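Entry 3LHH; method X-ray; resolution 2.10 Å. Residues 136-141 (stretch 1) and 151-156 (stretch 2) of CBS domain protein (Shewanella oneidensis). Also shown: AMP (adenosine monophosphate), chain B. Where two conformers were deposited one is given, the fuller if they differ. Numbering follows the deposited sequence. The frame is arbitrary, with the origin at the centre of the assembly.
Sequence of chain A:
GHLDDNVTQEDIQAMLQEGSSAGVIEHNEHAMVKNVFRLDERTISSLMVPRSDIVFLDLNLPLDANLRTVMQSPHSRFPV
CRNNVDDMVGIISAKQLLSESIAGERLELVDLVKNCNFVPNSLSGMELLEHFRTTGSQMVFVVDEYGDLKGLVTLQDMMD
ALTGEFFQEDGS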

# COMPACT_ATOMS: atom_id res chain seq x y z
N GLY A 136 -13.09 -4.38 -2.47
CA GLY A 136 -12.27 -5.58 -2.56
C GLY A 136 -10.77 -5.28 -2.52
O GLY A 136 -9.95 -6.10 -2.95
N SER A 137 -10.40 -4.13 -1.97
CA SER A 137 -9.00 -3.72 -1.88
C SER A 137 -8.26 -4.46 -0.76
O SER A 137 -8.85 -4.80 0.26
N GLN A 138 -6.97 -4.69 -0.94
CA GLN A 138 -6.16 -5.30 0.11
C GLN A 138 -5.52 -4.20 0.97
O GLN A 138 -5.24 -4.40 2.14
N MSE A 139 -5.33 -3.03 0.36
CA MSE A 139 -4.62 -1.91 0.96
C MSE A 139 -5.30 -0.58 0.61
O MSE A 139 -5.66 -0.35 -0.54
N VAL A 140 -5.49 0.29 1.60
CA VAL A 140 -6.01 1.64 1.35
C VAL A 140 -5.11 2.67 2.02
O VAL A 140 -4.51 2.40 3.07
N PHE A 141 -5.00 3.84 1.40
CA PHE A 141 -4.21 4.94 1.95
C PHE A 141 -5.09 5.92 2.71
O PHE A 141 -6.19 6.25 2.28
N GLY A 151 -0.77 7.36 6.55
CA GLY A 151 -0.46 5.96 6.70
C GLY A 151 -1.29 5.09 5.78
O GLY A 151 -1.92 5.59 4.84
N LEU A 152 -1.28 3.79 6.03
CA LEU A 152 -2.09 2.88 5.25
C LEU A 152 -2.75 1.85 6.13
O LEU A 152 -2.27 1.55 7.23
N VAL A 153 -3.88 1.33 5.66
CA VAL A 153 -4.56 0.23 6.34
C VAL A 153 -4.67 -0.97 5.40
O VAL A 153 -4.95 -0.81 4.21
N THR A 154 -4.42 -2.16 5.93
CA THR A 154 -4.62 -3.38 5.15
C THR A 154 -5.87 -4.16 5.57
O THR A 154 -6.31 -4.11 6.72
N LEU A 155 -6.44 -4.89 4.64
CA LEU A 155 -7.57 -5.76 4.95
C LEU A 155 -7.15 -6.73 6.05
O LEU A 155 -7.87 -6.94 7.04
N GLN A 156 -5.95 -7.30 5.89
CA GLN A 156 -5.40 -8.24 6.86
C GLN A 156 -5.46 -7.67 8.26
O GLN A 156 -5.92 -8.32 9.20

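The rule of this contact is that the backbone pays the polar bill and the side chains fill the two faces of an antiparallel pair. Val140 and Val153 form its hydrogen-bonded pair: Val140 N donates to Val153 O and Val153 N donates to Val140 O, each at 2.9 Å and nearly straight. The next rung falls where the second strand turns into a helix. Leu155 N donates to Gln138 O at 2.8 Å, so the strand's ladder extends into the helix's first residue. Gln138 O is used again: water 1 donates to it at 3.3 Å from water O to Gln138 O, and accepts from Gln156 N at 2.9 Å from the water O. CA-H...O contacts supplement these acceptors, with Thr154 CA 3.2 Å from Gln138 O, Met139 CA 3.4 Å from Val153 O and Leu152 CA 3.3 Å from Val140 O.

Met139, Phe141, Leu152 and Thr154 share one face. Selenomethionine Met139, extended through t, t and then m, sets SE 4.2 Å from Leu152 CD2; Leu152 (p, p) also packs its CB 3.9 Å from CD1 of Phe141 (m). Val140 (m) and Val153 (t) occupy the other face, with Val140 CG2 3.9 Å from Val153 CB. Leu155 (t, p) points its CB toward the first stretch, 3.9 Å from Ser137 O.

Thr154, in rotamer p, spends its hydroxyl twice without a polar partner across the strands: OG1 donates to AMP O3' at 2.7 Å and caps a helix backbone N elsewhere in the structure. Its CG2 lies 4.2 Å from Met139 CE, which itself reaches within 3.7 Å of AMP N7. Ser137 OG (m) likewise bonds elsewhere in the structure, while Gln138 points away, contributing chiefly its carbonyl.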

# COMPACT_ATOMS: atom_id res chain seq x y z
CB SER A 137 -8.90 -2.21 -1.60
OG SER A 137 -9.29 -1.43 -2.72
CB GLN A 138 -5.08 -6.20 -0.49
CG GLN A 138 -5.62 -7.36 -1.32
CD GLN A 138 -5.39 -7.19 -2.81
OE1 GLN A 138 -5.54 -6.09 -3.36
NE2 GLN A 138 -5.03 -8.28 -3.48
CB MSE A 139 -3.19 -1.95 0.41
CG MSE A 139 -2.26 -0.85 0.82
SE MSE A 139 -0.44 -1.28 0.18
CE MSE A 139 -0.04 -2.80 1.34
CB VAL A 140 -7.45 1.85 1.86
CG1 VAL A 140 -8.43 0.88 1.20
CG2 VAL A 140 -7.50 1.73 3.38
CB PHE A 141 -3.45 5.66 0.84
CG PHE A 141 -2.47 4.78 0.10
CD1 PHE A 141 -1.45 4.12 0.78
CD2 PHE A 141 -2.57 4.60 -1.27
CE1 PHE A 141 -0.56 3.31 0.11
CE2 PHE A 141 -1.66 3.79 -1.95
CZ PHE A 141 -0.67 3.14 -1.26
CB LEU A 152 -1.27 2.20 4.14
CG LEU A 152 -0.12 1.28 4.51
CD1 LEU A 152 -0.60 -0.10 4.92
CD2 LEU A 152 0.80 1.17 3.30
CB VAL A 153 -5.97 0.65 6.82
CG1 VAL A 153 -6.61 -0.47 7.66
CG2 VAL A 153 -5.86 1.87 7.64
CB THR A 154 -3.40 -4.32 5.23
OG1 THR A 154 -3.30 -4.87 6.55
CG2 THR A 154 -2.11 -3.59 4.89
CB LEU A 155 -8.00 -6.52 3.71
CG LEU A 155 -9.08 -7.58 3.94
CD1 LEU A 155 -10.37 -6.90 4.30
CD2 LEU A 155 -9.24 -8.45 2.70
CB GLN A 156 -3.95 -8.57 6.50
CG GLN A 156 -3.69 -10.03 6.15
CD GLN A 156 -2.86 -10.76 7.21
OE1 GLN A 156 -1.65 -10.54 7.34
NE2 GLN A 156 -3.52 -11.65 7.96
P AMP B . 2.22 -9.01 4.31
O1P AMP B . 3.60 -8.74 4.86
O2P AMP B . 2.07 -8.60 2.87
O3P AMP B . 1.63 -10.36 4.64
O5' AMP B . 1.33 -8.03 5.22
C5' AMP B . 1.24 -8.26 6.63
C4' AMP B . 1.15 -6.94 7.39
O4' AMP B . 2.33 -6.14 7.20
C3' AMP B . 0.02 -6.04 6.89
O3' AMP B . -1.26 -6.38 7.47
C2' AMP B . 0.50 -4.67 7.30
O2' AMP B . 0.35 -4.59 8.72
C1' AMP B . 2.00 -4.75 7.04
N9 AMP B . 2.38 -4.35 5.66
C8 AMP B . 2.02 -4.97 4.52
N7 AMP B . 2.56 -4.39 3.43
C5 AMP B . 3.29 -3.34 3.87
C6 AMP B . 4.14 -2.31 3.24
N6 AMP B . 4.30 -2.25 1.89
N1 AMP B . 4.74 -1.43 4.05
C2 AMP B . 4.59 -1.48 5.40
N3 AMP B . 3.83 -2.39 6.04
C4 AMP B . 3.17 -3.33 5.33
O HOH W 1 -4.40 -7.29 3.49